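Local coordinates for protein R.Ecl18kI (PDB 2GB7) that recognises the double-stranded sequence 5'-CCNGG-3', flipping nucleotides out of the helix, and cleaves before the first C as a type II restriction endonuclease, at residues 204-210 / 225-231; 213-219 / 239-245. The protein carries 1 engineered substitution. All coordinates share one frame; numbering follows the deposited sequence.

In the fold
Contact 1 pairs two neighbouring strands of the mixed sheet of this PDDEXK-clan nuclease, and contact 2 packs the loop before strand 245-247 on F213 and helix 215-223 beside it. From the N terminus, the chain runs along strand 204-207, turns at its end and enters helix 215-223, then returns in strand 226-230 beside the first strand; contact 1 closes this beta-alpha-beta unit. The chain next passes through helix 232-238 into the loop that contact 2 closes. The segments alternate along the sequence, so the two closures cross rather than nest. Their centres lie about 10 Å apart, and they touch directly where V228 CG1 packs on F213 CZ at 3.6 Å.

Contact 1 (204-210 / 225-231); sequences MYLATLD and NVVVVTT
M204 pairs with V226, Y205 with V227, L206 with V228 and A207 with V229 in a parallel register. Backbone bonds join the strands, beginning with M204 N to N225 O and running on through V227 N to M204 O, L206 N to V227 O (2.8 Å) and V229 N to L206 O, up to T208 N on V229 O (2.9 Å). Weaker CA-H...O contacts fill in between, such as V226 CA to M204 O at 3.3 Å.

Apolar packing divides between the two faces. On one, V226 CG1 lies 3.8 Å from L206 CB, and the V228 CG1 methyl meets T208 CG2 at 3.6 Å; helix 191-199 covers M204 and V226 on this face. On the other, V229 CG2 comes in the plane of the Y205 ring against its edge, 3.7 Å from CD1, while helix 248-259 packs on Y205, A207 and V229.

Past the paired residues, side-chain oxygens take over. With OG1 anti to the backbone N (chi1 -165°), T230 directs its hydroxyl to T208 O at 2.8 Å, approaching from above the carbonyl plane, and the same OG1 is also bonded to N234. T208 OG1 accepts from D210 N at 3.1 Å, an ST turn, and is also bonded to K182 O just beyond strand 177-181.

The chemistry thus changes along the pair, from regular backbone bonding between largely apolar faces to threonine hydroxyls that hold the segments where the backbone bonds between these two strands stop.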
loop_
_atom_site.group_PDB
_atom_site.type_symbol
_atom_site.label_atom_id
_atom_site.label_comp_id
_atom_site.label_asym_id
_atom_site.label_seq_id
_atom_site.Cartn_x
_atom_site.Cartn_y
_atom_site.Cartn_z
ATOM N N MET F 204 -5.559 12.591 16.288
ATOM C CA MET F 204 -4.337 11.815 16.064
ATOM C C MET F 204 -3.362 12.658 15.268
ATOM O O MET F 204 -3.730 13.355 14.307
ATOM C CB MET F 204 -4.611 10.480 15.335
ATOM C CG MET F 204 -3.541 9.352 15.579
ATOM S SD MET F 204 -3.809 7.894 14.605
ATOM C CE MET F 204 -5.578 7.674 14.744
ATOM N N TYR F 205 -2.111 12.549 15.650
ATOM C CA TYR F 205 -1.057 13.225 14.885
ATOM C C TYR F 205 -0.529 12.197 13.915
ATOM O O TYR F 205 -0.229 11.072 14.316
ATOM C CB TYR F 205 0.060 13.654 15.820
ATOM C CG TYR F 205 -0.415 14.779 16.734
ATOM C CD1 TYR F 205 -0.074 16.090 16.458
ATOM C CD2 TYR F 205 -1.250 14.501 17.814
ATOM C CE1 TYR F 205 -0.518 17.133 17.270
ATOM C CE2 TYR F 205 -1.740 15.513 18.593
ATOM C CZ TYR F 205 -1.352 16.831 18.325
ATOM O OH TYR F 205 -1.793 17.853 19.138
ATOM N N LEU F 206 -0.393 12.603 12.654
ATOM C CA LEU F 206 0.073 11.725 11.565
ATOM C C LEU F 206 1.383 12.264 11.057
ATOM O O LEU F 206 1.421 13.251 10.302
ATOM C CB LEU F 206 -0.958 11.676 10.444
ATOM C CG LEU F 206 -0.517 10.921 9.178
ATOM C CD1 LEU F 206 -0.173 9.504 9.589
ATOM C CD2 LEU F 206 -1.611 10.944 8.064
ATOM N N ALA F 207 2.456 11.648 11.525
ATOM C CA ALA F 207 3.803 12.087 11.144
ATOM C C ALA F 207 4.125 11.593 9.749
ATOM O O ALA F 207 3.935 10.410 9.473
ATOM C CB ALA F 207 4.805 11.503 12.096
ATOM N N THR F 208 4.704 12.450 8.899
ATOM C CA THR F 208 5.055 11.995 7.526
ATOM C C THR F 208 6.233 12.746 6.975
ATOM O O THR F 208 6.556 13.815 7.463
ATOM C CB THR F 208 3.839 12.150 6.537
ATOM O OG1 THR F 208 4.122 11.487 5.292
ATOM C CG2 THR F 208 3.545 13.614 6.247
ATOM N N LEU F 209 6.900 12.155 5.978
ATOM C CA LEU F 209 7.943 12.841 5.239
ATOM C C LEU F 209 7.475 13.275 3.851
ATOM O O LEU F 209 8.235 13.887 3.097
ATOM C CB LEU F 209 9.171 11.924 5.123
ATOM C CG LEU F 209 9.795 11.649 6.488
ATOM C CD1 LEU F 209 10.978 10.732 6.414
ATOM C CD2 LEU F 209 10.180 12.952 7.224
ATOM N N ASP F 210 6.226 12.941 3.520
ATOM C CA ASP F 210 5.629 13.175 2.216
ATOM C C ASP F 210 5.570 14.661 1.909
ATOM O O ASP F 210 5.147 15.437 2.749
ATOM C CB ASP F 210 4.197 12.621 2.220
ATOM C CG ASP F 210 3.653 12.370 0.823
ATOM O OD1 ASP F 210 3.800 13.220 -0.071
ATOM O OD2 ASP F 210 3.099 11.301 0.609
ATOM N N ASN F 225 -10.175 15.100 12.429
ATOM C CA ASN F 225 -9.312 15.388 13.568
ATOM C C ASN F 225 -7.983 14.628 13.508
ATOM O O ASN F 225 -7.433 14.203 14.524
ATOM C CB ASN F 225 -10.062 15.142 14.869
ATOM C CG ASN F 225 -11.229 16.064 14.998
ATOM O OD1 ASN F 225 -11.066 17.280 15.100
ATOM N ND2 ASN F 225 -12.407 15.501 15.018
ATOM N N VAL F 226 -7.453 14.532 12.306
ATOM C CA VAL F 226 -6.111 14.010 12.088
ATOM C C VAL F 226 -5.271 15.179 11.601
ATOM O O VAL F 226 -5.667 15.868 10.659
ATOM C CB VAL F 226 -6.114 12.906 11.016
ATOM C CG1 VAL F 226 -4.698 12.456 10.726
ATOM C CG2 VAL F 226 -6.923 11.699 11.490
ATOM N N VAL F 227 -4.151 15.421 12.270
ATOM C CA VAL F 227 -3.293 16.547 11.893
ATOM C C VAL F 227 -1.998 16.016 11.354
ATOM O O VAL F 227 -1.355 15.208 12.015
ATOM C CB VAL F 227 -2.975 17.447 13.102
ATOM C CG1 VAL F 227 -2.204 18.644 12.632
ATOM C CG2 VAL F 227 -4.263 17.904 13.740
ATOM N N VAL F 228 -1.631 16.456 10.145
ATOM C CA VAL F 228 -0.372 16.041 9.524
ATOM C C VAL F 228 0.757 16.858 10.135
ATOM O O VAL F 228 0.629 18.091 10.358
ATOM C CB VAL F 228 -0.383 16.244 8.015
ATOM C CG1 VAL F 228 0.933 15.748 7.377
ATOM C CG2 VAL F 228 -1.605 15.506 7.416
ATOM N N VAL F 229 1.823 16.134 10.443
ATOM C CA VAL F 229 3.026 16.660 11.101
ATOM C C VAL F 229 4.171 16.307 10.166
ATOM O O VAL F 229 4.335 15.148 9.787
ATOM C CB VAL F 229 3.246 16.009 12.467
ATOM C CG1 VAL F 229 4.535 16.487 13.102
ATOM C CG2 VAL F 229 2.077 16.325 13.418
ATOM N N THR F 230 4.971 17.285 9.766
ATOM C CA THR F 230 6.124 16.958 8.900
ATOM C C THR F 230 7.300 17.838 9.293
ATOM O O THR F 230 7.244 18.536 10.291
ATOM C CB THR F 230 5.762 17.091 7.389
ATOM O OG1 THR F 230 6.742 16.447 6.571
ATOM C CG2 THR F 230 5.573 18.559 6.950
ATOM N N THR F 231 8.384 17.746 8.548
ATOM C CA THR F 231 9.553 18.519 8.892
ATOM C C THR F 231 9.325 19.990 8.642
ATOM O O THR F 231 8.384 20.396 7.947
ATOM C CB THR F 231 10.778 18.088 8.076
ATOM O OG1 THR F 231 10.487 18.234 6.676
ATOM C CG2 THR F 231 11.147 16.654 8.398
#

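Contact 2 (213-219 / 239-245); sequences FSEETIN and YKNNNRV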
loop_
_atom_site.group_PDB
_atom_site.type_symbol
_atom_site.label_atom_id
_atom_site.label_comp_id
_atom_site.label_asym_id
_atom_site.label_seq_id
_atom_site.Cartn_x
_atom_site.Cartn_y
_atom_site.Cartn_z
ATOM N N PHE F 213 1.215 15.705 -0.621
ATOM C CA PHE F 213 -0.218 15.571 -0.343
ATOM C C PHE F 213 -0.963 16.888 -0.587
ATOM O O PHE F 213 -0.398 17.981 -0.460
ATOM C CB PHE F 213 -0.453 15.029 1.075
ATOM C CG PHE F 213 0.203 15.843 2.155
ATOM C CD1 PHE F 213 -0.491 16.893 2.767
ATOM C CD2 PHE F 213 1.497 15.559 2.574
ATOM C CE1 PHE F 213 0.084 17.637 3.762
ATOM C CE2 PHE F 213 2.105 16.327 3.591
ATOM C CZ PHE F 213 1.402 17.361 4.177
ATOM N N SER F 214 -2.230 16.768 -0.959
ATOM C CA SER F 214 -3.049 17.893 -1.406
ATOM C C SER F 214 -3.807 18.609 -0.305
ATOM O O SER F 214 -4.015 18.061 0.790
ATOM C CB SER F 214 -4.080 17.400 -2.416
ATOM O OG SER F 214 -5.024 16.558 -1.782
ATOM N N GLU F 215 -4.289 19.810 -0.633
ATOM C CA GLU F 215 -5.174 20.537 0.280
ATOM C C GLU F 215 -6.447 19.754 0.564
ATOM O O GLU F 215 -6.924 19.759 1.689
ATOM C CB GLU F 215 -5.517 21.949 -0.235
ATOM C CG GLU F 215 -6.404 22.800 0.729
ATOM C CD GLU F 215 -5.779 23.063 2.116
ATOM O OE1 GLU F 215 -4.619 22.671 2.357
ATOM O OE2 GLU F 215 -6.455 23.670 2.985
ATOM N N GLU F 216 -6.975 19.060 -0.445
ATOM C CA GLU F 216 -8.144 18.211 -0.224
ATOM C C GLU F 216 -7.883 17.148 0.839
ATOM O O GLU F 216 -8.716 16.929 1.711
ATOM C CB GLU F 216 -8.609 17.563 -1.526
ATOM C CG GLU F 216 -9.817 16.624 -1.367
ATOM N N THR F 217 -6.748 16.470 0.747
ATOM C CA THR F 217 -6.352 15.499 1.768
ATOM C C THR F 217 -6.238 16.175 3.155
ATOM O O THR F 217 -6.751 15.675 4.145
ATOM C CB THR F 217 -5.043 14.832 1.360
ATOM O OG1 THR F 217 -5.287 14.023 0.199
ATOM C CG2 THR F 217 -4.499 13.951 2.474
ATOM N N ILE F 218 -5.534 17.295 3.205
ATOM C CA ILE F 218 -5.425 18.036 4.469
ATOM C C ILE F 218 -6.795 18.310 5.063
ATOM O O ILE F 218 -7.020 18.116 6.285
ATOM C CB ILE F 218 -4.656 19.374 4.263
ATOM C CG1 ILE F 218 -3.209 19.055 3.983
ATOM C CG2 ILE F 218 -4.707 20.205 5.546
ATOM C CD1 ILE F 218 -2.392 20.209 3.310
ATOM N N ASN F 219 -7.709 18.773 4.217
ATOM C CA ASN F 219 -9.033 19.159 4.705
ATOM C C ASN F 219 -9.867 17.964 5.153
ATOM O O ASN F 219 -10.573 18.019 6.158
ATOM C CB ASN F 219 -9.750 19.936 3.623
ATOM C CG ASN F 219 -9.154 21.312 3.403
ATOM O OD1 ASN F 219 -8.370 21.805 4.217
ATOM N ND2 ASN F 219 -9.506 21.925 2.285
ATOM N N TYR F 239 3.813 23.915 2.358
ATOM C CA TYR F 239 2.614 24.169 3.183
ATOM C C TYR F 239 2.796 25.393 4.076
ATOM O O TYR F 239 2.276 25.462 5.185
ATOM C CB TYR F 239 2.307 22.927 4.025
ATOM C CG TYR F 239 2.215 21.697 3.158
ATOM C CD1 TYR F 239 3.275 20.801 3.079
ATOM C CD2 TYR F 239 1.080 21.463 2.381
ATOM C CE1 TYR F 239 3.204 19.673 2.250
ATOM C CE2 TYR F 239 0.998 20.353 1.544
ATOM C CZ TYR F 239 2.073 19.467 1.491
ATOM O OH TYR F 239 2.035 18.360 0.691
ATOM N N LYS F 240 3.523 26.379 3.565
ATOM C CA LYS F 240 3.983 27.483 4.390
ATOM C C LYS F 240 2.853 28.233 5.099
ATOM O O LYS F 240 2.915 28.497 6.296
ATOM C CB LYS F 240 4.788 28.460 3.536
ATOM C CG LYS F 240 5.549 29.478 4.360
ATOM C CD LYS F 240 6.109 30.572 3.492
ATOM C CE LYS F 240 7.304 30.105 2.656
ATOM N NZ LYS F 240 8.487 29.717 3.486
ATOM N N ASN F 241 1.833 28.581 4.338
ATOM C CA ASN F 241 0.727 29.364 4.861
ATOM C C ASN F 241 -0.117 28.569 5.845
ATOM O O ASN F 241 -0.741 29.140 6.744
ATOM C CB ASN F 241 -0.168 29.799 3.698
ATOM N N ASN F 242 -0.097 27.248 5.679
ATOM C CA ASN F 242 -1.234 26.407 6.026
ATOM C C ASN F 242 -1.223 25.998 7.480
ATOM O O ASN F 242 -0.472 25.107 7.860
ATOM C CB ASN F 242 -1.218 25.164 5.138
ATOM C CG ASN F 242 -2.540 24.458 5.122
ATOM O OD1 ASN F 242 -3.252 24.428 6.128
ATOM N ND2 ASN F 242 -2.899 23.900 3.977
ATOM N N ASN F 243 -2.077 26.630 8.286
ATOM C CA ASN F 243 -2.085 26.377 9.724
ATOM C C ASN F 243 -2.614 25.007 10.079
ATOM O O ASN F 243 -2.597 24.630 11.248
ATOM C CB ASN F 243 -2.811 27.502 10.514
ATOM C CG ASN F 243 -4.338 27.432 10.433
ATOM O OD1 ASN F 243 -4.931 26.453 9.984
ATOM N ND2 ASN F 243 -4.985 28.511 10.895
ATOM N N ARG F 244 -3.047 24.251 9.071
ATOM C CA ARG F 244 -3.500 22.878 9.323
ATOM C C ARG F 244 -2.385 21.844 9.266
ATOM O O ARG F 244 -2.586 20.697 9.636
ATOM C CB ARG F 244 -4.626 22.488 8.374
ATOM C CG ARG F 244 -5.836 23.365 8.537
ATOM C CD ARG F 244 -6.932 22.951 7.610
ATOM N NE ARG F 244 -8.101 23.766 7.892
ATOM C CZ ARG F 244 -9.305 23.552 7.386
ATOM N NH1 ARG F 244 -9.516 22.545 6.536
ATOM N NH2 ARG F 244 -10.296 24.350 7.741
ATOM N N VAL F 245 -1.216 22.246 8.785
ATOM C CA VAL F 245 -0.077 21.356 8.693
ATOM C C VAL F 245 0.910 21.798 9.768
ATOM O O VAL F 245 1.221 23.003 9.876
ATOM C CB VAL F 245 0.566 21.427 7.275
ATOM C CG1 VAL F 245 1.867 20.653 7.238
ATOM C CG2 VAL F 245 -0.427 20.892 6.189
#
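Y239 meets F213 in an offset stack, the ring planes nearly parallel, 7° apart, with centroids separated by 4.3 Å. From its CB the tyrosine runs toward F213, just ahead of helix 215-223, and CG, anti to the carbonyl carbon (chi1 -53°), carries the ring over F213. CD2 meets I218 CD1 at 3.8 Å. F213 CZ sits over one face, offset toward the rim, 3.5 Å from CE1 and close to CD1 and CZ, while CE2 lies near F213 CE1 and F213 O. At the tip, OH donates to F213 O, which lies in the plane of the tyrosine ring, at 2.7 Å, along a lone pair in the carbonyl plane. Because the hydroxyl also hangs over the centre of the F213 ring, one residue receives both stack and hydrogen bond, fixing the rotation of the buried phenol.

Beside the rings, I218 CD1 reaches V245 CG2 at 3.6 Å, and its other branch, CG2, rests on R244 CB at the same distance. Polar groups lie farther out, where E215 is exposed. N242 ND2 gives E215 OE1 a weak, bent bond, with the amide and carboxylate planes 48° apart, while N242 OD1 accepts from R244 N at 3.0 Å, an Asx turn.

The loop 239-245 lies over the first turn of helix 215-223, which S214 caps through T217 N. K235 of helix 232-238 binds the carbonyls of N242 and V245, R244 makes a cation-pi contact with Y222 farther along helix 215-223, and the chain continues from V245 along 245-247, an outermost strand of the sheet within this chain.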